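PDB 3MQ0: transcriptional repressor of the blcABC operon from Agrobacterium tumefaciens, which represses transcription of the blcABC operon, probably by binding DNA through a helix-turn-helix domain, under control of its own oligomerization. Local coordinates for residues 121-126 with 132-137; 160-165 with 211-216; 223-226 with 232-235. All coordinates share one frame; numbering follows the deposited sequence.

Contact 1: 121-126 with 132-137; sequences VTLTVR and VYIGCR
Y133 and T124 meet across an antiparallel hairpin at a non-hydrogen-bonded pair, and the tyrosine is worth following outward. Its CB lies on the sheet face shared with T122, T124 and C136; CG then stands anti to the carbonyl carbon (chi1 -69°), which brings the ring back toward the partner strand. The T124 methyl touches CG only loosely, but CD2 and CE2 sit directly beneath it, CE2 being 3.2 Å from T124 CG2. The methyl therefore rides over one ring face, offset toward the rim, in a CH-pi contact of 3.6 Å from T124 CG2 to the Y133 ring centroid. T122 CB approaches the same two carbons at the edge, in the ring plane. The methyl stays somewhat closer to CZ than to CG, and the hydroxyl continues past it, Y133 OH lying 4.4 Å from T124 CG2. F147 meets the ring from outside the hairpin. T124 OG1 is turned to T160 OG1, with which it shares a hydrogen bond.

On the other face I134 CD1 fits between L123 CD2, 3.7 Å away, and V125 CG1, at 3.8 Å. Farther along, V121 CG2 lies over one face of the R137 guanidinium, whose NH2 is bonded to Y119 O.

The strands run at 169° to each other, paired by backbone bonds from V121 with R137 to V125 with V132. Midway the register slips by one residue, and one carbonyl serves two amides: I134 N donates to L123 O at 2.8 Å. G135 N donates to L123 O at 3.2 Å. Two residues facing one in this way make a classic beta bulge, set in a beta hairpin of the antiparallel sheet of the GAF-like IclR C-terminal domain.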
ATOM      1  N   VAL B 121      28.203  13.258   2.157  1.00 13.11           N
ATOM      2  CA  VAL B 121      26.888  12.800   2.601  1.00 11.98           C
ATOM      3  C   VAL B 121      26.762  11.314   2.347  1.00 14.66           C
ATOM      4  O   VAL B 121      27.089  10.846   1.249  1.00 17.92           O
ATOM      5  CB  VAL B 121      25.765  13.497   1.812  1.00 16.68           C
ATOM      6  CG1 VAL B 121      24.401  13.196   2.446  1.00 13.41           C
ATOM      7  CG2 VAL B 121      26.018  14.989   1.745  1.00 17.53           C
ATOM      8  N   THR B 122      26.304  10.569   3.350  1.00 12.56           N
ATOM      9  CA  THR B 122      26.169   9.122   3.211  1.00 13.35           C
ATOM     10  C   THR B 122      24.727   8.707   3.415  1.00 12.22           C
ATOM     11  O   THR B 122      23.952   9.412   4.054  1.00 12.42           O
ATOM     12  CB  THR B 122      27.037   8.373   4.244  1.00 18.49           C
ATOM     13  OG1 THR B 122      26.725   8.865   5.553  1.00 18.07           O
ATOM     14  CG2 THR B 122      28.501   8.625   3.980  1.00 19.62           C
ATOM     15  N   LEU B 123      24.381   7.558   2.853  1.00 11.87           N
ATOM     16  CA  LEU B 123      23.053   6.974   2.986  1.00 10.94           C
ATOM     17  C   LEU B 123      23.276   5.533   3.404  1.00 12.25           C
ATOM     18  O   LEU B 123      24.037   4.810   2.753  1.00 12.02           O
ATOM     19  CB  LEU B 123      22.346   6.983   1.637  1.00 10.64           C
ATOM     20  CG  LEU B 123      20.949   6.349   1.549  1.00 12.38           C
ATOM     21  CD1 LEU B 123      19.968   7.221   2.306  1.00 16.52           C
ATOM     22  CD2 LEU B 123      20.524   6.174   0.071  1.00 12.28           C
ATOM     23  N   THR B 124      22.608   5.111   4.474  1.00 10.51           N
ATOM     24  CA  THR B 124      22.823   3.778   5.013  1.00 10.89           C
ATOM     25  C   THR B 124      21.524   3.077   5.335  1.00 14.02           C
ATOM     26  O   THR B 124      20.478   3.711   5.464  1.00 15.65           O
ATOM     27  CB  THR B 124      23.612   3.828   6.323  1.00 15.03           C
ATOM     28  OG1 THR B 124      22.790   4.423   7.336  1.00 15.89           O
ATOM     29  CG2 THR B 124      24.898   4.620   6.156  1.00 14.98           C
ATOM     30  N   VAL B 125      21.602   1.759   5.478  1.00 12.94           N
ATOM     31  CA  VAL B 125      20.497   0.987   6.045  1.00 12.25           C
ATOM     32  C   VAL B 125      21.043   0.207   7.207  1.00 15.15           C
ATOM     33  O   VAL B 125      22.234  -0.064   7.233  1.00 17.03           O
ATOM     34  CB  VAL B 125      19.896   0.005   5.027  1.00 18.28           C
ATOM     35  CG1 VAL B 125      19.295   0.772   3.844  1.00 21.14           C
ATOM     36  CG2 VAL B 125      20.957  -0.964   4.530  1.00 19.84           C
ATOM     37  N   ARG B 126      20.190  -0.135   8.178  1.00 17.09           N
ATOM     38  CA  ARG B 126      20.619  -0.969   9.307  1.00 19.99           C
ATOM     39  C   ARG B 126      20.348  -2.446   9.044  1.00 21.34           C
ATOM     40  O   ARG B 126      19.252  -2.822   8.629  1.00 23.07           O
ATOM     41  CB  ARG B 126      19.912  -0.557  10.612  1.00 21.07           C
ATOM     42  CG  ARG B 126      20.465  -1.266  11.842  1.00 24.52           C
ATOM     43  CD  ARG B 126      19.740  -0.855  13.145  1.00 21.17           C
ATOM     44  NE  ARG B 126      18.311  -1.165  13.100  1.00 20.60           N
ATOM     45  CZ  ARG B 126      17.797  -2.350  13.393  1.00 24.65           C
ATOM     46  NH1 ARG B 126      18.585  -3.359  13.748  1.00 22.27           N
ATOM     47  NH2 ARG B 126      16.491  -2.532  13.320  1.00 31.50           N
ATOM     48  N   VAL B 132      24.986  -0.378   6.778  1.00 12.67           N
ATOM     49  CA  VAL B 132      25.594  -0.704   5.489  1.00 15.07           C
ATOM     50  C   VAL B 132      25.448   0.508   4.584  1.00 16.74           C
ATOM     51  O   VAL B 132      24.349   1.065   4.472  1.00 15.59           O
ATOM     52  CB  VAL B 132      24.887  -1.911   4.842  1.00 15.24           C
ATOM     53  CG1 VAL B 132      25.496  -2.218   3.473  1.00 19.61           C
ATOM     54  CG2 VAL B 132      24.966  -3.125   5.767  1.00 21.94           C
ATOM     55  N   TYR B 133      26.554   0.950   3.993  1.00 13.14           N
ATOM     56  CA  TYR B 133      26.566   2.142   3.144  1.00 18.18           C
ATOM     57  C   TYR B 133      26.017   1.822   1.768  1.00 18.71           C
ATOM     58  O   TYR B 133      26.559   0.977   1.068  1.00 20.71           O
ATOM     59  CB  TYR B 133      27.982   2.777   3.096  1.00 15.85           C
ATOM     60  CG  TYR B 133      28.270   3.346   4.445  1.00 14.27           C
ATOM     61  CD1 TYR B 133      28.741   2.535   5.460  1.00 21.19           C
ATOM     62  CD2 TYR B 133      27.925   4.658   4.755  1.00 11.93           C
ATOM     63  CE1 TYR B 133      28.910   3.022   6.746  1.00 24.61           C
ATOM     64  CE2 TYR B 133      28.092   5.156   6.035  1.00 14.97           C
ATOM     65  CZ  TYR B 133      28.593   4.331   7.021  1.00 18.77           C
ATOM     66  OH  TYR B 133      28.767   4.809   8.296  1.00 19.40           O
ATOM     67  N   ILE B 134      24.916   2.466   1.395  1.00 13.34           N
ATOM     68  CA  ILE B 134      24.332   2.217   0.082  1.00 12.63           C
ATOM     69  C   ILE B 134      24.429   3.405  -0.861  1.00 15.34           C
ATOM     70  O   ILE B 134      24.174   3.275  -2.062  1.00 16.31           O
ATOM     71  CB  ILE B 134      22.874   1.745   0.172  1.00 13.85           C
ATOM     72  CG1 ILE B 134      21.991   2.791   0.859  1.00 15.09           C
ATOM     73  CG2 ILE B 134      22.801   0.425   0.935  1.00 17.17           C
ATOM     74  CD1 ILE B 134      20.489   2.514   0.715  1.00 23.12           C
ATOM     75  N   GLY B 135      24.778   4.564  -0.321  1.00 15.03           N
ATOM     76  CA  GLY B 135      24.987   5.750  -1.140  1.00 16.70           C
ATOM     77  C   GLY B 135      26.007   6.668  -0.503  1.00 15.22           C
ATOM     78  O   GLY B 135      26.160   6.676   0.716  1.00 15.06           O
ATOM     79  N   CYS B 136      26.735   7.416  -1.329  1.00 14.45           N
ATOM     80  CA  CYS B 136      27.734   8.336  -0.806  1.00 19.24           C
ATOM     81  C   CYS B 136      28.020   9.440  -1.809  1.00 31.44           C
ATOM     82  O   CYS B 136      28.379   9.158  -2.954  1.00 30.73           O
ATOM     83  CB  CYS B 136      29.034   7.599  -0.462  1.00 30.59           C
ATOM     84  SG  CYS B 136      30.349   8.676   0.230  1.00 33.99           S
ATOM     85  N   ARG B 137      27.861  10.693  -1.382  1.00 20.32           N
ATOM     86  CA  ARG B 137      28.243  11.829  -2.216  1.00 21.60           C
ATOM     87  C   ARG B 137      29.444  12.528  -1.581  1.00 21.88           C
ATOM     88  O   ARG B 137      29.336  13.111  -0.505  1.00 16.17           O
ATOM     89  CB  ARG B 137      27.072  12.797  -2.445  1.00 24.37           C
ATOM     90  CG  ARG B 137      27.399  13.887  -3.488  1.00 28.04           C
ATOM     91  CD  ARG B 137      26.359  15.003  -3.568  1.00 49.66           C
ATOM     92  NE  ARG B 137      26.473  16.062  -2.553  1.00 48.20           N
ATOM     93  CZ  ARG B 137      27.545  16.317  -1.804  1.00 35.76           C
ATOM     94  NH1 ARG B 137      28.657  15.609  -1.933  1.00 34.79           N
ATOM     95  NH2 ARG B 137      27.497  17.296  -0.916  1.00 31.37           N
TER

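Contact 2: 160-165 with 211-216; sequences TGKILL and DGQIRE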
ATOM      1  N   THR B 160      24.191   7.753  11.457  1.00 10.48           N
ATOM      2  CA  THR B 160      23.000   7.061  10.942  1.00  9.38           C
ATOM      3  C   THR B 160      22.597   5.902  11.830  1.00 12.99           C
ATOM      4  O   THR B 160      21.405   5.642  11.988  1.00 15.20           O
ATOM      5  CB  THR B 160      23.163   6.494   9.513  1.00 11.62           C
ATOM      6  OG1 THR B 160      24.261   5.583   9.473  1.00 12.81           O
ATOM      7  CG2 THR B 160      23.391   7.614   8.489  1.00 11.95           C
ATOM      8  N   GLY B 161      23.596   5.208  12.384  1.00 10.10           N
ATOM      9  CA  GLY B 161      23.363   4.084  13.279  1.00 10.03           C
ATOM     10  C   GLY B 161      22.588   4.507  14.522  1.00 14.81           C
ATOM     11  O   GLY B 161      21.612   3.874  14.890  1.00 13.72           O
ATOM     12  N   LYS B 162      23.020   5.585  15.170  1.00 12.00           N
ATOM     13  CA  LYS B 162      22.293   6.111  16.329  1.00  9.94           C
ATOM     14  C   LYS B 162      20.851   6.490  15.986  1.00 11.95           C
ATOM     15  O   LYS B 162      19.926   6.184  16.734  1.00 12.96           O
ATOM     16  CB  LYS B 162      23.027   7.313  16.933  1.00 10.82           C
ATOM     17  CG  LYS B 162      24.399   6.985  17.530  1.00 14.53           C
ATOM     18  CD  LYS B 162      25.135   8.273  17.931  1.00 15.13           C
ATOM     19  CE  LYS B 162      26.646   8.030  18.087  1.00 18.53           C
ATOM     20  NZ  LYS B 162      26.885   7.130  19.247  1.00 19.99           N
ATOM     21  N   ILE B 163      20.649   7.179  14.870  1.00 11.71           N
ATOM     22  CA  ILE B 163      19.288   7.578  14.535  1.00 16.53           C
ATOM     23  C   ILE B 163      18.415   6.345  14.240  1.00 11.67           C
ATOM     24  O   ILE B 163      17.275   6.284  14.695  1.00 18.72           O
ATOM     25  CB  ILE B 163      19.206   8.673  13.418  1.00 25.12           C
ATOM     26  CG1 ILE B 163      17.814   9.321  13.387  1.00 30.05           C
ATOM     27  CG2 ILE B 163      19.506   8.095  12.070  1.00 23.00           C
ATOM     28  CD1 ILE B 163      17.621  10.464  14.330  1.00 26.49           C
ATOM     29  N   LEU B 164      18.945   5.371  13.514  1.00 13.93           N
ATOM     30  CA  LEU B 164      18.176   4.158  13.226  1.00 12.09           C
ATOM     31  C   LEU B 164      17.921   3.324  14.488  1.00 20.48           C
ATOM     32  O   LEU B 164      16.838   2.764  14.659  1.00 20.99           O
ATOM     33  CB  LEU B 164      18.830   3.324  12.116  1.00 11.17           C
ATOM     34  CG  LEU B 164      18.942   4.073  10.774  1.00 19.81           C
ATOM     35  CD1 LEU B 164      19.773   3.297   9.773  1.00 23.37           C
ATOM     36  CD2 LEU B 164      17.542   4.363  10.215  1.00 25.79           C
ATOM     37  N   LEU B 165      18.896   3.263  15.386  1.00 14.14           N
ATOM     38  CA  LEU B 165      18.715   2.539  16.650  1.00 12.76           C
ATOM     39  C   LEU B 165      17.749   3.266  17.592  1.00 15.18           C
ATOM     40  O   LEU B 165      17.167   2.656  18.493  1.00 15.95           O
ATOM     41  CB  LEU B 165      20.068   2.348  17.357  1.00 15.38           C
ATOM     42  CG  LEU B 165      21.021   1.328  16.733  1.00 14.64           C
ATOM     43  CD1 LEU B 165      22.354   1.319  17.474  1.00 15.55           C
ATOM     44  CD2 LEU B 165      20.410  -0.088  16.723  1.00 18.32           C
ATOM     45  N   ASP B 211      30.409  12.279  17.461  1.00 18.98           N
ATOM     46  CA  ASP B 211      31.557  13.147  17.646  1.00 17.72           C
ATOM     47  C   ASP B 211      32.822  12.307  17.768  1.00 18.34           C
ATOM     48  O   ASP B 211      33.288  12.023  18.877  1.00 20.00           O
ATOM     49  CB  ASP B 211      31.369  14.022  18.884  1.00 17.17           C
ATOM     50  CG  ASP B 211      32.403  15.146  18.966  1.00 45.13           C
ATOM     51  OD1 ASP B 211      33.390  15.102  18.197  1.00 45.83           O
ATOM     52  OD2 ASP B 211      32.232  16.067  19.798  1.00 48.95           O
ATOM     53  N   GLY B 212      33.363  11.894  16.625  1.00 19.73           N
ATOM     54  CA  GLY B 212      34.631  11.185  16.588  1.00 20.91           C
ATOM     55  C   GLY B 212      34.616   9.756  17.106  1.00 18.38           C
ATOM     56  O   GLY B 212      35.629   9.261  17.606  1.00 17.79           O
ATOM     57  N   GLN B 213      33.481   9.082  16.961  1.00 16.96           N
ATOM     58  CA  GLN B 213      33.337   7.687  17.409  1.00 19.59           C
ATOM     59  C   GLN B 213      33.774   6.650  16.377  1.00 22.46           C
ATOM     60  O   GLN B 213      33.845   5.465  16.684  1.00 21.80           O
ATOM     61  CB  GLN B 213      31.895   7.419  17.850  1.00 19.21           C
ATOM     62  CG  GLN B 213      31.499   8.327  19.005  1.00 21.85           C
ATOM     63  CD  GLN B 213      30.236   7.895  19.699  1.00 25.65           C
ATOM     64  OE1 GLN B 213      29.882   6.709  19.708  1.00 23.07           O
ATOM     65  NE2 GLN B 213      29.540   8.859  20.292  1.00 24.27           N
ATOM     66  N   ILE B 214      34.052   7.103  15.158  1.00 17.52           N
ATOM     67  CA  ILE B 214      34.533   6.225  14.087  1.00 14.29           C
ATOM     68  C   ILE B 214      35.969   6.578  13.716  1.00 20.63           C
ATOM     69  O   ILE B 214      36.836   5.706  13.595  1.00 19.57           O
ATOM     70  CB  ILE B 214      33.669   6.375  12.820  1.00 16.90           C
ATOM     71  CG1 ILE B 214      32.238   5.913  13.079  1.00 22.62           C
ATOM     72  CG2 ILE B 214      34.304   5.617  11.653  1.00 19.43           C
ATOM     73  CD1 ILE B 214      32.135   4.443  13.465  1.00 32.11           C
ATOM     74  N   ARG B 215      36.211   7.866  13.518  1.00 22.99           N
ATOM     75  CA  ARG B 215      37.558   8.364  13.301  1.00 27.01           C
ATOM     76  C   ARG B 215      37.777   9.597  14.147  1.00 22.18           C
ATOM     77  O   ARG B 215      36.925  10.469  14.215  1.00 23.25           O
ATOM     78  CB  ARG B 215      37.781   8.728  11.832  1.00 32.71           C
ATOM     79  CG  ARG B 215      38.140   7.567  10.930  1.00 47.20           C
ATOM     80  CD  ARG B 215      39.013   8.033   9.763  1.00 53.05           C
ATOM     81  NE  ARG B 215      39.169   7.001   8.740  1.00 56.87           N
ATOM     82  CZ  ARG B 215      40.021   5.985   8.820  1.00 64.39           C
ATOM     83  NH1 ARG B 215      40.804   5.849   9.881  1.00 71.13           N
ATOM     84  NH2 ARG B 215      40.087   5.099   7.835  1.00 66.91           N
ATOM     85  N   GLU B 216      38.938   9.680  14.783  1.00 23.21           N
ATOM     86  CA  GLU B 216      39.273  10.875  15.536  1.00 36.13           C
ATOM     87  C   GLU B 216      39.269  12.078  14.597  1.00 30.38           C
ATOM     88  O   GLU B 216      39.798  12.017  13.483  1.00 34.11           O
ATOM     89  CB  GLU B 216      40.628  10.709  16.221  1.00 43.66           C
ATOM     90  CG  GLU B 216      40.765   9.375  16.941  1.00 54.52           C
ATOM     91  CD  GLU B 216      41.574   9.478  18.218  1.00 70.30           C
ATOM     92  OE1 GLU B 216      42.766   9.850  18.140  1.00 73.83           O
ATOM     93  OE2 GLU B 216      41.012   9.194  19.299  1.00 74.86           O
TER
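K162 and Q213 carry this contact from backbones that stay well apart, their CA atoms 11.2 Å from each other. The segment 160-165 is the end of a helix, with regular bonds such as L164 N to T160 O, whereas 211-216 is an irregular turn leading from strand 208-211 to strand 218-226. G212 takes a positive phi in that turn, and Q213 follows with its CB directed at the helix.

Both side chains must therefore be long. K162 leaves the helix with CG swung to the side of its backbone N, runs out extended, and bends only at its last torsion (chi4 -67°), which sets the ammonium group beside the glutamine amide. Q213 reaches the other way with its chain extended beyond CG, and the two cross at a slant. In the IclR C-terminal domain, of GAF fold, this joins a helix packed on the sheet to the connection between two strands at the sheet's far margin, 46 residues along the chain.

The bond from K162 NZ to Q213 OE1 measures 3.1 Å and is far from ideal in direction: the C=O...N angle is 98°, and NZ lies above the carbonyl plane by 41°. NZ thus approaches the end of the amide obliquely, from above its plane, and also comes 3.3 Å from Q213 NE2, a donor-donor approach that is no bond. Both residues are buried, and stronger partners fix their polar ends. E198, on helix 192-205, receives a salt bridge from K162 NZ on OE1 and a hydrogen bond from Q213 NE2 on OE2, its carboxylate spanning the pair. P156 O also accepts from the lysine, and V189 N donates to Q213 OE1.

Contact 3: 223-226 with 232-235; sequences AAIR and ASAG
S233 holds its OG between its backbone N and carbonyl carbon (chi1 61°), a setting that turns the hydroxyl back toward I225 O, where it makes a weak bond of 3.5 Å. For I225 a chi1 of -56° puts CG1 on the side of its own backbone N, 3.9 Å from A234 O. Its CB rests 4.1 Å from A234 CB on the face that helix 247-267 packs against.

The backbone is drawn together at the same carbonyl. S233 N donates to I225 O at 2.9 Å, and A234 N adds a weak bond of 3.3 Å, so that two residues of one strand, S233 and A234, are set against the single I225, a classic beta bulge. In return I225 N donates to A234 O.

Beyond the bulge the side chains of R226 and A232 diverge. R226 nevertheless extends from CG to NE past A232, bringing NH1 within 3.8 Å of A232 CB, and its guanidinium bonds to G230 O in the turn that closes the hairpin. A224 CB and A232 CB also approach each other, loosely.

One carbonyl oxygen, I225 O, thus accepts S233 N at good length and A234 N and S233 OG weakly; this probably helps to hold the shape of the bulge, while I225 against A234 supplies the apolar side of the contact.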
ATOM      1  N   ALA B 223      20.222  11.868  10.262  1.00  9.74           N
ATOM      2  CA  ALA B 223      18.768  11.978  10.338  1.00 10.59           C
ATOM      3  C   ALA B 223      18.105  10.756   9.705  1.00 15.17           C
ATOM      4  O   ALA B 223      18.717  10.042   8.910  1.00 13.24           O
ATOM      5  CB  ALA B 223      18.287  13.245   9.637  1.00 11.39           C
ATOM      6  N   ALA B 224      16.841  10.531  10.040  1.00 12.57           N
ATOM      7  CA  ALA B 224      16.144   9.340   9.587  1.00 14.71           C
ATOM      8  C   ALA B 224      15.348   9.585   8.307  1.00 16.96           C
ATOM      9  O   ALA B 224      14.713  10.619   8.142  1.00 16.22           O
ATOM     10  CB  ALA B 224      15.200   8.839  10.676  1.00 14.64           C
ATOM     11  N   ILE B 225      15.374   8.601   7.423  1.00 13.57           N
ATOM     12  CA  ILE B 225      14.547   8.593   6.218  1.00 12.88           C
ATOM     13  C   ILE B 225      13.454   7.569   6.464  1.00 20.33           C
ATOM     14  O   ILE B 225      13.735   6.447   6.893  1.00 19.23           O
ATOM     15  CB  ILE B 225      15.369   8.168   4.980  1.00 15.26           C
ATOM     16  CG1 ILE B 225      16.607   9.061   4.788  1.00 18.54           C
ATOM     17  CG2 ILE B 225      14.488   8.118   3.720  1.00 17.23           C
ATOM     18  CD1 ILE B 225      16.302  10.519   4.701  1.00 20.55           C
ATOM     19  N   ARG B 226      12.207   7.947   6.210  1.00 15.70           N
ATOM     20  CA  ARG B 226      11.102   7.027   6.442  1.00 19.28           C
ATOM     21  C   ARG B 226      10.414   6.637   5.143  1.00 20.01           C
ATOM     22  O   ARG B 226      10.353   7.437   4.202  1.00 25.65           O
ATOM     23  CB  ARG B 226      10.108   7.642   7.420  1.00 20.12           C
ATOM     24  CG  ARG B 226      10.739   7.817   8.796  1.00 23.49           C
ATOM     25  CD  ARG B 226       9.851   8.522   9.798  1.00 31.90           C
ATOM     26  NE  ARG B 226      10.640   8.848  10.986  1.00 31.88           N
ATOM     27  CZ  ARG B 226      10.934   7.984  11.950  1.00 41.44           C
ATOM     28  NH1 ARG B 226      10.488   6.737  11.883  1.00 31.38           N
ATOM     29  NH2 ARG B 226      11.671   8.368  12.986  1.00 48.19           N
ATOM     30  N   ALA B 232      11.387   3.862   9.967  1.00 23.16           N
ATOM     31  CA  ALA B 232      12.703   4.352   9.575  1.00 29.34           C
ATOM     32  C   ALA B 232      13.393   3.304   8.717  1.00 28.09           C
ATOM     33  O   ALA B 232      13.758   2.240   9.203  1.00 41.00           O
ATOM     34  CB  ALA B 232      13.532   4.662  10.790  1.00 32.41           C
ATOM     35  N   SER B 233      13.570   3.604   7.437  1.00 23.82           N
ATOM     36  CA  SER B 233      14.084   2.615   6.495  1.00 29.02           C
ATOM     37  C   SER B 233      15.548   2.835   6.161  1.00 23.85           C
ATOM     38  O   SER B 233      16.233   1.913   5.712  1.00 21.06           O
ATOM     39  CB  SER B 233      13.257   2.622   5.206  1.00 34.44           C
ATOM     40  OG  SER B 233      13.312   3.887   4.563  1.00 41.65           O
ATOM     41  N   ALA B 234      16.018   4.062   6.352  1.00 15.37           N
ATOM     42  CA  ALA B 234      17.393   4.395   6.015  1.00 10.98           C
ATOM     43  C   ALA B 234      17.837   5.586   6.846  1.00 14.73           C
ATOM     44  O   ALA B 234      17.023   6.226   7.494  1.00 16.14           O
ATOM     45  CB  ALA B 234      17.519   4.710   4.520  1.00 13.33           C
ATOM     46  N   GLY B 235      19.134   5.864   6.823  1.00 11.84           N
ATOM     47  CA  GLY B 235      19.680   7.022   7.516  1.00  8.45           C
ATOM     48  C   GLY B 235      20.491   7.854   6.542  1.00 14.89           C
ATOM     49  O   GLY B 235      21.081   7.329   5.596  1.00 12.64           O
TER

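Following the chain from the N terminus, contact 1 closes a short hairpin loop between strands 120-127 and 130-137. Contact 2 then spans a much longer excursion, from helix 159-165 through helices 170-176 and 192-205 to the turn after strand 208-211. Contact 3 closes a second hairpin, strands 218-226 and 232-241. The three loops come in series, neither nested nor crossed. In space they converge: strands 120-127 and 232-241 are neighbours in one antiparallel sheet, joined by a probable hydrogen bond from G235 N to T124 O, while T160, I163 and L164 of contact 2 lay the helix against both hairpins.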